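Local structure of DCN1-like protein 3 (Homo sapiens, 4GBA) at residues T40-R43 with V44-L47; K62-F65 with D66-A70; Q92-K95 with F96-L99; S116-R119 with E120-I123; T189-E192 with W193-R197. The protein promotes cullin neddylation by passing NEDD8 from N-terminally acetylated NEDD8-conjugating E2 enzymes to cullin-RBX complexes, with this chain holding its DCUN1 domain. One frame throughout, in Å; residues are numbered along the deposited sequence.

Contact 1: T40-R43 with V44-L47; sequences TEFR and VLLL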
# COMPACT_ATOMS: atom_id res chain seq x y z
N THR A 40 3.51 5.36 -8.44
CA THR A 40 3.72 4.32 -7.44
C THR A 40 4.11 4.89 -6.07
O THR A 40 4.29 4.14 -5.10
CB THR A 40 4.83 3.32 -7.87
OG1 THR A 40 6.09 4.00 -7.96
CG2 THR A 40 4.50 2.70 -9.19
N GLU A 41 4.25 6.21 -5.98
CA GLU A 41 4.74 6.81 -4.75
C GLU A 41 3.69 6.92 -3.61
O GLU A 41 2.49 6.76 -3.83
CB GLU A 41 5.41 8.16 -5.03
CG GLU A 41 4.44 9.32 -5.21
CD GLU A 41 5.03 10.61 -4.66
OE1 GLU A 41 5.61 11.37 -5.46
OE2 GLU A 41 4.93 10.84 -3.43
N PHE A 42 4.18 7.18 -2.40
CA PHE A 42 3.38 7.13 -1.17
C PHE A 42 2.12 8.02 -1.16
O PHE A 42 1.05 7.58 -0.72
CB PHE A 42 4.30 7.44 0.02
CG PHE A 42 3.64 7.33 1.37
CD1 PHE A 42 3.07 6.13 1.79
CD2 PHE A 42 3.62 8.42 2.25
CE1 PHE A 42 2.47 6.02 3.06
CE2 PHE A 42 3.03 8.33 3.51
CZ PHE A 42 2.45 7.12 3.91
N ARG A 43 2.23 9.25 -1.66
CA ARG A 43 1.07 10.14 -1.73
C ARG A 43 -0.06 9.56 -2.55
O ARG A 43 -1.23 9.87 -2.29
CB ARG A 43 1.45 11.48 -2.33
CG ARG A 43 2.07 12.43 -1.37
CD ARG A 43 2.89 13.42 -2.14
NE ARG A 43 3.88 14.05 -1.29
CZ ARG A 43 4.66 15.04 -1.68
NH1 ARG A 43 4.54 15.49 -2.93
NH2 ARG A 43 5.53 15.59 -0.84
N VAL A 44 0.28 8.76 -3.55
CA VAL A 44 -0.73 8.14 -4.41
C VAL A 44 -1.45 7.03 -3.65
O VAL A 44 -2.68 6.89 -3.76
CB VAL A 44 -0.11 7.63 -5.74
CG1 VAL A 44 -1.16 6.89 -6.57
CG2 VAL A 44 0.48 8.82 -6.52
N LEU A 45 -0.70 6.25 -2.87
CA LEU A 45 -1.32 5.32 -1.93
C LEU A 45 -2.27 6.09 -0.96
O LEU A 45 -3.41 5.67 -0.73
CB LEU A 45 -0.25 4.53 -1.15
CG LEU A 45 -0.75 3.60 -0.04
CD1 LEU A 45 -1.49 2.37 -0.62
CD2 LEU A 45 0.40 3.18 0.88
N LEU A 46 -1.82 7.23 -0.43
CA LEU A 46 -2.67 8.05 0.46
C LEU A 46 -3.95 8.51 -0.23
O LEU A 46 -5.03 8.45 0.34
CB LEU A 46 -1.92 9.26 1.01
CG LEU A 46 -0.73 8.96 1.91
CD1 LEU A 46 -0.20 10.25 2.56
CD2 LEU A 46 -1.12 7.96 2.96
N LEU A 47 -3.82 8.97 -1.48
CA LEU A 47 -4.97 9.37 -2.28
C LEU A 47 -5.95 8.22 -2.45
O LEU A 47 -7.14 8.38 -2.18
CB LEU A 47 -4.50 9.85 -3.66
CG LEU A 47 -5.12 11.09 -4.29
CD1 LEU A 47 -5.36 12.21 -3.25
CD2 LEU A 47 -4.24 11.59 -5.46

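Contact 2: K62-F65 with D66-A70; sequences KEFF and DGCKA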
# COMPACT_ATOMS: atom_id res chain seq x y z
N LYS A 62 -17.93 7.40 -8.16
CA LYS A 62 -18.26 7.64 -6.76
C LYS A 62 -17.05 7.81 -5.85
O LYS A 62 -17.06 8.65 -4.94
CB LYS A 62 -19.15 6.52 -6.20
CG LYS A 62 -19.67 6.84 -4.80
CD LYS A 62 -20.42 5.68 -4.18
CE LYS A 62 -20.77 5.98 -2.72
NZ LYS A 62 -21.61 7.21 -2.60
N GLU A 63 -16.02 6.99 -6.06
CA GLU A 63 -14.79 7.09 -5.28
C GLU A 63 -14.14 8.45 -5.51
O GLU A 63 -13.73 9.14 -4.57
CB GLU A 63 -13.81 5.96 -5.66
CG GLU A 63 -14.26 4.57 -5.19
CD GLU A 63 -13.61 3.41 -5.95
OE1 GLU A 63 -12.80 3.63 -6.88
OE2 GLU A 63 -13.92 2.24 -5.61
N PHE A 64 -14.06 8.85 -6.77
CA PHE A 64 -13.42 10.09 -7.13
C PHE A 64 -14.19 11.28 -6.52
O PHE A 64 -13.61 12.15 -5.86
CB PHE A 64 -13.30 10.21 -8.65
CG PHE A 64 -12.41 11.33 -9.09
CD1 PHE A 64 -11.03 11.16 -9.13
CD2 PHE A 64 -12.95 12.57 -9.44
CE1 PHE A 64 -10.20 12.20 -9.53
CE2 PHE A 64 -12.12 13.61 -9.84
CZ PHE A 64 -10.74 13.42 -9.89
N PHE A 65 -15.50 11.31 -6.73
CA PHE A 65 -16.32 12.37 -6.15
C PHE A 65 -16.33 12.39 -4.63
O PHE A 65 -16.14 13.45 -4.02
CB PHE A 65 -17.75 12.30 -6.70
CG PHE A 65 -17.91 12.99 -8.02
CD1 PHE A 65 -18.60 14.20 -8.11
CD2 PHE A 65 -17.35 12.45 -9.17
CE1 PHE A 65 -18.74 14.84 -9.33
CE2 PHE A 65 -17.48 13.09 -10.39
CZ PHE A 65 -18.18 14.29 -10.47
N ASP A 66 -16.56 11.24 -4.00
CA ASP A 66 -16.55 11.15 -2.54
C ASP A 66 -15.18 11.49 -1.97
O ASP A 66 -15.09 12.07 -0.90
CB ASP A 66 -16.92 9.74 -2.08
CG ASP A 66 -18.42 9.49 -2.08
OD1 ASP A 66 -19.19 10.38 -2.50
OD2 ASP A 66 -18.82 8.39 -1.66
N GLY A 67 -14.12 11.08 -2.68
CA GLY A 67 -12.76 11.29 -2.22
C GLY A 67 -12.33 12.75 -2.37
O GLY A 67 -11.71 13.32 -1.46
N CYS A 68 -12.64 13.35 -3.51
CA CYS A 68 -12.39 14.78 -3.69
C CYS A 68 -13.16 15.60 -2.66
O CYS A 68 -12.56 16.42 -1.97
CB CYS A 68 -12.67 15.23 -5.11
SG CYS A 68 -11.41 14.64 -6.28
N LYS A 69 -14.45 15.36 -2.52
CA LYS A 69 -15.23 16.00 -1.45
C LYS A 69 -14.60 15.81 -0.06
O LYS A 69 -14.57 16.74 0.73
CB LYS A 69 -16.68 15.50 -1.43
CG LYS A 69 -17.52 15.98 -2.61
CD LYS A 69 -18.87 15.27 -2.69
CE LYS A 69 -19.42 15.33 -4.12
NZ LYS A 69 -20.55 14.38 -4.33
N ALA A 70 -14.11 14.62 0.22
CA ALA A 70 -13.56 14.31 1.54
C ALA A 70 -12.33 15.16 1.88
O ALA A 70 -12.09 15.48 3.04
CB ALA A 70 -13.22 12.82 1.67

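Contact 3: Q92-K95 with F96-L99; sequences QEDK and FKDL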
# COMPACT_ATOMS: atom_id res chain seq x y z
N GLN A 92 -0.71 9.77 12.26
CA GLN A 92 -1.46 9.55 13.49
C GLN A 92 -1.74 8.06 13.64
O GLN A 92 -2.06 7.39 12.66
CB GLN A 92 -2.77 10.34 13.51
CG GLN A 92 -2.65 11.82 13.10
CD GLN A 92 -1.52 12.58 13.81
OE1 GLN A 92 -1.59 12.83 15.03
NE2 GLN A 92 -0.49 12.98 13.05
N GLU A 93 -1.64 7.55 14.86
CA GLU A 93 -1.69 6.11 15.11
C GLU A 93 -2.91 5.38 14.55
O GLU A 93 -2.79 4.34 13.92
CB GLU A 93 -1.57 5.82 16.62
CG GLU A 93 -1.31 4.35 16.92
CD GLU A 93 -1.54 3.98 18.38
OE1 GLU A 93 -1.51 4.89 19.24
OE2 GLU A 93 -1.74 2.77 18.65
N ASP A 94 -4.10 5.92 14.80
CA ASP A 94 -5.32 5.27 14.35
C ASP A 94 -5.53 5.36 12.84
O ASP A 94 -6.01 4.41 12.22
CB ASP A 94 -6.53 5.79 15.13
CG ASP A 94 -6.65 5.16 16.52
OD1 ASP A 94 -7.01 5.89 17.48
OD2 ASP A 94 -6.40 3.93 16.65
N LYS A 95 -5.19 6.50 12.25
CA LYS A 95 -5.23 6.65 10.80
C LYS A 95 -4.27 5.65 10.15
O LYS A 95 -4.61 5.01 9.15
CB LYS A 95 -4.85 8.07 10.39
CG LYS A 95 -5.82 9.14 10.89
CD LYS A 95 -7.23 8.87 10.39
CE LYS A 95 -8.20 9.99 10.76
NZ LYS A 95 -8.21 11.12 9.78
N PHE A 96 -3.07 5.53 10.70
CA PHE A 96 -2.11 4.64 10.10
C PHE A 96 -2.60 3.20 10.10
O PHE A 96 -2.47 2.49 9.10
CB PHE A 96 -0.74 4.71 10.76
CG PHE A 96 0.25 3.79 10.13
CD1 PHE A 96 0.85 4.13 8.91
CD2 PHE A 96 0.55 2.55 10.70
CE1 PHE A 96 1.76 3.26 8.30
CE2 PHE A 96 1.46 1.68 10.09
CZ PHE A 96 2.06 2.03 8.89
N LYS A 97 -3.16 2.75 11.22
CA LYS A 97 -3.70 1.40 11.29
C LYS A 97 -4.73 1.21 10.20
O LYS A 97 -4.80 0.15 9.58
CB LYS A 97 -4.31 1.10 12.66
CG LYS A 97 -3.28 0.69 13.71
CD LYS A 97 -3.81 0.82 15.14
CE LYS A 97 -4.65 -0.38 15.55
NZ LYS A 97 -5.10 -0.27 16.97
N ASP A 98 -5.54 2.24 9.96
CA ASP A 98 -6.58 2.16 8.94
C ASP A 98 -5.97 2.12 7.53
O ASP A 98 -6.40 1.33 6.69
CB ASP A 98 -7.58 3.31 9.06
CG ASP A 98 -8.74 3.18 8.07
OD1 ASP A 98 -9.67 2.38 8.35
OD2 ASP A 98 -8.73 3.85 7.02
N LEU A 99 -4.98 2.97 7.29
CA LEU A 99 -4.28 3.00 6.02
C LEU A 99 -3.61 1.65 5.76
O LEU A 99 -3.68 1.11 4.64
CB LEU A 99 -3.24 4.11 6.02
CG LEU A 99 -2.15 3.97 4.96
CD1 LEU A 99 -2.72 4.23 3.57
CD2 LEU A 99 -1.01 4.91 5.28

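Contact 4: S116-R119 with E120-I123; sequences SLHR and EIAI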
# COMPACT_ATOMS: atom_id res chain seq x y z
N SER A 116 -5.01 -13.65 -1.41
CA SER A 116 -3.67 -13.30 -0.94
C SER A 116 -2.98 -12.31 -1.90
O SER A 116 -3.30 -12.27 -3.09
CB SER A 116 -2.80 -14.57 -0.81
OG SER A 116 -3.26 -15.42 0.22
N LEU A 117 -2.04 -11.53 -1.38
CA LEU A 117 -1.23 -10.64 -2.22
C LEU A 117 -0.09 -11.40 -2.89
O LEU A 117 0.50 -12.29 -2.28
CB LEU A 117 -0.60 -9.54 -1.37
CG LEU A 117 -1.45 -8.45 -0.72
CD1 LEU A 117 -0.53 -7.54 0.07
CD2 LEU A 117 -2.22 -7.68 -1.77
N HIS A 118 0.23 -11.03 -4.13
CA HIS A 118 1.42 -11.60 -4.76
C HIS A 118 2.60 -11.19 -3.91
O HIS A 118 2.69 -10.04 -3.47
CB HIS A 118 1.61 -11.06 -6.19
CG HIS A 118 0.59 -11.54 -7.17
ND1 HIS A 118 0.27 -12.88 -7.33
CD2 HIS A 118 -0.18 -10.87 -8.06
CE1 HIS A 118 -0.65 -13.00 -8.27
NE2 HIS A 118 -0.94 -11.79 -8.73
N ARG A 119 3.51 -12.12 -3.65
CA ARG A 119 4.69 -11.82 -2.85
C ARG A 119 5.30 -10.44 -3.19
O ARG A 119 5.66 -9.68 -2.28
CB ARG A 119 5.73 -12.93 -3.02
CG ARG A 119 6.89 -12.89 -2.03
CD ARG A 119 7.88 -14.03 -2.35
NE ARG A 119 8.23 -13.95 -3.77
CZ ARG A 119 9.25 -13.24 -4.24
NH1 ARG A 119 10.05 -12.59 -3.40
NH2 ARG A 119 9.48 -13.18 -5.54
N GLU A 120 5.42 -10.11 -4.48
CA GLU A 120 6.15 -8.91 -4.90
C GLU A 120 5.39 -7.61 -4.67
O GLU A 120 5.99 -6.58 -4.41
CB GLU A 120 6.57 -9.02 -6.35
CG GLU A 120 7.37 -10.27 -6.64
CD GLU A 120 7.96 -10.27 -8.03
OE1 GLU A 120 7.82 -11.30 -8.73
OE2 GLU A 120 8.56 -9.25 -8.43
N ILE A 121 4.06 -7.68 -4.80
CA ILE A 121 3.17 -6.60 -4.42
C ILE A 121 3.24 -6.37 -2.92
O ILE A 121 3.38 -5.24 -2.45
CB ILE A 121 1.71 -6.94 -4.77
CG1 ILE A 121 1.56 -7.12 -6.27
CG2 ILE A 121 0.79 -5.85 -4.26
CD1 ILE A 121 1.94 -5.89 -7.06
N ALA A 122 3.13 -7.45 -2.16
CA ALA A 122 3.29 -7.38 -0.72
C ALA A 122 4.58 -6.66 -0.37
O ALA A 122 4.59 -5.78 0.49
CB ALA A 122 3.27 -8.79 -0.12
N ILE A 123 5.68 -7.04 -1.03
CA ILE A 123 6.98 -6.43 -0.74
C ILE A 123 7.00 -4.93 -1.07
O ILE A 123 7.49 -4.12 -0.29
CB ILE A 123 8.12 -7.13 -1.51
CG1 ILE A 123 8.33 -8.55 -0.99
CG2 ILE A 123 9.42 -6.34 -1.39
CD1 ILE A 123 9.43 -9.31 -1.72

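Contact 5: T189-E192 with W193-R197; sequences TFVE and WEMER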
# COMPACT_ATOMS: atom_id res chain seq x y z
N THR A 189 10.17 -18.56 10.30
CA THR A 189 11.06 -18.79 9.17
C THR A 189 12.00 -17.60 8.97
O THR A 189 13.17 -17.77 8.60
CB THR A 189 10.25 -18.99 7.87
OG1 THR A 189 9.32 -20.07 8.03
CG2 THR A 189 11.17 -19.29 6.70
N PHE A 190 11.47 -16.40 9.21
CA PHE A 190 12.23 -15.18 9.03
C PHE A 190 13.24 -15.00 10.15
O PHE A 190 14.37 -14.62 9.91
CB PHE A 190 11.30 -13.96 8.98
CG PHE A 190 11.99 -12.66 9.32
CD1 PHE A 190 12.87 -12.07 8.42
CD2 PHE A 190 11.77 -12.04 10.54
CE1 PHE A 190 13.52 -10.88 8.73
CE2 PHE A 190 12.41 -10.85 10.86
CZ PHE A 190 13.29 -10.27 9.95
N VAL A 191 12.81 -15.25 11.37
CA VAL A 191 13.71 -15.09 12.50
C VAL A 191 14.92 -16.01 12.36
O VAL A 191 16.05 -15.62 12.64
CB VAL A 191 12.97 -15.29 13.84
CG1 VAL A 191 13.96 -15.53 14.96
CG2 VAL A 191 12.09 -14.08 14.14
N GLU A 192 14.69 -17.24 11.90
CA GLU A 192 15.78 -18.18 11.67
C GLU A 192 16.71 -17.63 10.60
O GLU A 192 17.91 -17.45 10.83
CB GLU A 192 15.25 -19.57 11.26
CG GLU A 192 14.24 -20.20 12.23
CD GLU A 192 14.70 -20.18 13.70
OE1 GLU A 192 15.02 -21.27 14.24
OE2 GLU A 192 14.74 -19.09 14.32
N TRP A 193 16.14 -17.35 9.43
CA TRP A 193 16.87 -16.74 8.33
C TRP A 193 17.67 -15.52 8.77
O TRP A 193 18.78 -15.28 8.30
CB TRP A 193 15.90 -16.35 7.22
CG TRP A 193 16.54 -15.63 6.05
CD1 TRP A 193 16.95 -16.20 4.87
CD2 TRP A 193 16.82 -14.22 5.93
NE1 TRP A 193 17.46 -15.23 4.03
CE2 TRP A 193 17.39 -14.01 4.66
CE3 TRP A 193 16.63 -13.12 6.78
CZ2 TRP A 193 17.79 -12.74 4.22
CZ3 TRP A 193 17.03 -11.86 6.34
CH2 TRP A 193 17.60 -11.68 5.07
N GLU A 194 17.11 -14.74 9.69
CA GLU A 194 17.74 -13.52 10.14
C GLU A 194 18.83 -13.79 11.17
O GLU A 194 19.79 -13.02 11.29
CB GLU A 194 16.70 -12.55 10.70
CG GLU A 194 17.28 -11.35 11.42
CD GLU A 194 18.03 -10.41 10.48
OE1 GLU A 194 18.05 -10.68 9.26
OE2 GLU A 194 18.59 -9.40 10.97
N MET A 195 18.69 -14.88 11.92
CA MET A 195 19.77 -15.35 12.80
C MET A 195 20.96 -15.83 11.96
O MET A 195 22.11 -15.54 12.27
CB MET A 195 19.29 -16.47 13.73
CG MET A 195 18.39 -15.99 14.85
SD MET A 195 19.02 -14.46 15.56
CE MET A 195 20.13 -15.05 16.84
N GLU A 196 20.67 -16.58 10.91
CA GLU A 196 21.73 -17.08 10.04
C GLU A 196 22.50 -15.94 9.38
O GLU A 196 23.73 -16.01 9.30
CB GLU A 196 21.17 -18.03 8.97
CG GLU A 196 22.14 -18.29 7.82
CD GLU A 196 23.49 -18.84 8.28
OE1 GLU A 196 23.52 -19.57 9.30
OE2 GLU A 196 24.51 -18.54 7.62
N ARG A 197 21.81 -14.91 8.90
CA ARG A 197 22.52 -13.83 8.23
C ARG A 197 23.37 -13.02 9.20
O ARG A 197 24.43 -12.52 8.83
CB ARG A 197 21.59 -12.94 7.40
CG ARG A 197 20.70 -12.04 8.21
CD ARG A 197 20.37 -10.79 7.43
NE ARG A 197 21.52 -9.91 7.38
CZ ARG A 197 21.78 -8.99 8.30
NH1 ARG A 197 20.97 -8.84 9.33
NH2 ARG A 197 22.85 -8.21 8.19

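Contact 1: T40-R43 with V44-L47
F42 and L46 form the tight part of the first turns of helix 42-50. CG of L46 stands over one face of the F42 ring in a CH-pi contact, 4.2 Å from the ring centroid and 14° off its normal. It sits toward the rim of the ring. The two L46 methyls meet the outer end of the ring: CD2 is 3.8 Å from F42 CZ, and CD1 is 3.9 Å from F42 CE2. L45 comes at the ring obliquely, with CD2 4.1 Å from F42 CD1. F42 has CG anti to the backbone N (chi1 -176°), which lays the ring beside these leucines.

The other side is looser. E41, at the N-cap position, touches V44 lightly. Its OE2 lies a long 4.0 Å from R43 NE and well out of the guanidinium plane, so any attraction is probably one of charge alone. E41 O accepts V44 N at 3.0 Å and L45 N weakly.

V44 and L45 also pack on a modified residue of the bound acetylated E2 peptide. Around the helix, R43 and L47 touch helix 76-89, L45 and L46 meet helix 93-107, and F42 and L45 reach L128 of helix 119-129.

Contact 2: K62-F65 with D66-A70
C68 and F64 make a sulfur-aromatic contact one turn apart on helix 61-71. SG lies over one face of the F64 ring, 3.9 Å from the centroid and 17° off the normal. It is offset toward the rim, and its nearest ring atom is CE2 of F64 at 3.8 Å. Different first torsions bring them together. F64 swings its ring to the carbonyl side, while C68 keeps SG beside its own backbone N (chi1 -73°). Both residues face helix 7-13, where L8 touches each of them and the F12 ring meets that of F64.

This helix follows strand 59-60, which pairs antiparallel with strand 22-23. Two helix-loop-helix units joined by such short strands are consistent with an EF-hand-like pair. At the start of the helix E63 turns OE1 back to accept T60 N.

The charged contact is on the outer side. K62 and D66 form an i to i+4 salt bridge, with NZ of K62 3.2 Å from D66 OD2. The hydrogen bond in it is weak. The K62 chain runs extended and bends at its last torsion (chi4 59°), which turns NZ onto the carboxylate. An alanine in place of D66 would probably leave the K62 ammonium without this mate and its chain freer to turn.

The K69 chain runs along the F65 carbonyl, with CG 3.2 Å from F65 O. Its CE comes to the edge of the F65 ring, near the ring plane.

Backbone bonds run D66 to K62, G67 to E63, C68 to F64 and K69 to F65. D66 N to K62 O measures 2.8 Å.

Contact 3: Q92-K95 with F96-L99
F96 meets the preceding turn through CB, which lies 3.5 Å from Q92 O. Neither face nor edge of its ring touches residues 92-95. With CG anti to the backbone N (chi1 -180°), the ring leads away from them. The carboxylates of E93 and D94 lie on the exposed side. That of D94 stands across from the K97 chain, with OD2 4.3 Å from K97 CD and 4.4 Å from K97 NZ. This is beyond a salt bridge, so the attraction is likely to be a general one. E93 is on the same side, its OE2 4.8 Å from K97 NZ. K97 reaches this pair of acids by a bend at chi3 (81°), after its CG has passed 3.7 Å from E93 O.

The firm links are in the backbone. Q92 holds the N-cap position, and its O accepts F96 N at 2.9 Å. K97 to E93, D98 to D94 and L99 to K95 continue the alpha-helical series, with L99 N 2.8 Å from K95 O.

The other polar ends have partners outside this turn. Q92 NE2 gives a bond to T88 O, and K95 NZ pairs with E89 OE2. D98 OD2 accepts W49 NE1.

So the start of helix 93-107 has a charged side and a buried one. L99 and K95 lean on helix 42-50 at W49. F96 touches V129 of helix 119-129 and L164 of helix 157-169.

Contact 4: S116-R119 with E120-I123
H118 O accepts A122 N in a nearly straight bond (2.9 Å, N-H...O 176°), and R119 O accepts I123 N, as strand 117-118 turns directly into helix 119-129 with H118 at the N-cap position. L117 folds its side chain over the new helix. Its CD1 is 4.0 Å from A122 CB, and its CD2 is 4.3 Å from I121 CG2. H118 rests CB on I121 CG1 at 3.9 Å. The same CG1 lies at the edge of the imidazole, near its plane. I121 also packs on a polar side chain of the bound peptide.

R119 starts with CG anti to the backbone N (chi1 -168°) and bends at chi3, which lays its guanidinium alongside I123. NH1 is 3.7 Å from I123 CD1 and gives its hydrogen bond to L145 O. CG of E120 lies over one guanidinium face, 3.8 Å from R119 NH2. A leucine in place of R119 would probably leave L145 O without this donor and I123 CD1 without the guanidinium beside it.

The backbone of L117 pairs with I155 of strand 154-155. A short two-stranded sheet followed by a helix is consistent with the EF-hand-like fold of the family. I123 packs on helix 138-147.

E120 OE1 comes no nearer to R119 NH2 than 4.1 Å, well out of the guanidinium plane. The E120 charge is likely to act on the arginine from a distance, while the L145 carbonyl takes a directed bond.

Contact 5: T189-E192 with W193-R197
E194 lies alongside F190 on helix 185-199, one turn further on. Its CB is 3.2 Å from F190 O. It also stands over one face of the F190 ring, toward the rim, 4.1 Å from F190 CE1. CG is anti to the backbone N, and a bend at chi2 (67°) then turns the carboxylate. Its plane is only 16° from that of the ring. CD comes to the edge of the R197 guanidinium, in its plane. At the tip OE2 is 2.9 Å from R197 NH1 in a salt bridge. The hydrogen bond in it is weak, as is that from R197 NH1 to E194 OE1. OE2 has a second salt bridge, with NE of R198.

W193 meets the F190 ring obliquely, its CE3 4.2 Å from F190 CD1. Its NE1 donates to E147 OE2. Both rings also meet F144 of helix 138-147 edge to face, which joins the two helices by aromatic packing. On another side, M195 CG rests 3.2 Å from V191 O.

The E194 carboxylate is buried, yet it has arginine partners at its tip. Their charges would probably favour its ionised form and offset the cost of burying it beside an aromatic ring.

In the fold
Contact 1 is the most buried of the five, and it touches contact 3: L46 CD2 and L99 CD2 pack 3.8 Å apart, joining helices 42-50 and 93-107. Contact 1 is carried mainly by an aromatic ring and leucines. Contact 3 puts charged chains outside and two apolar residues inside. Contacts 2 and 5 lie far out, with centres about 44 Å apart, on opposite sides of the chain's centre. Contacts 1, 2 and 5 all set a phenylalanine face against the residue four further on; contacts 2 and 5 add a close salt bridge. Contact 4 differs in marking a strand-to-helix turn. Contacts 1 and 4 both touch the bound peptide, although their centres are about 17 Å apart.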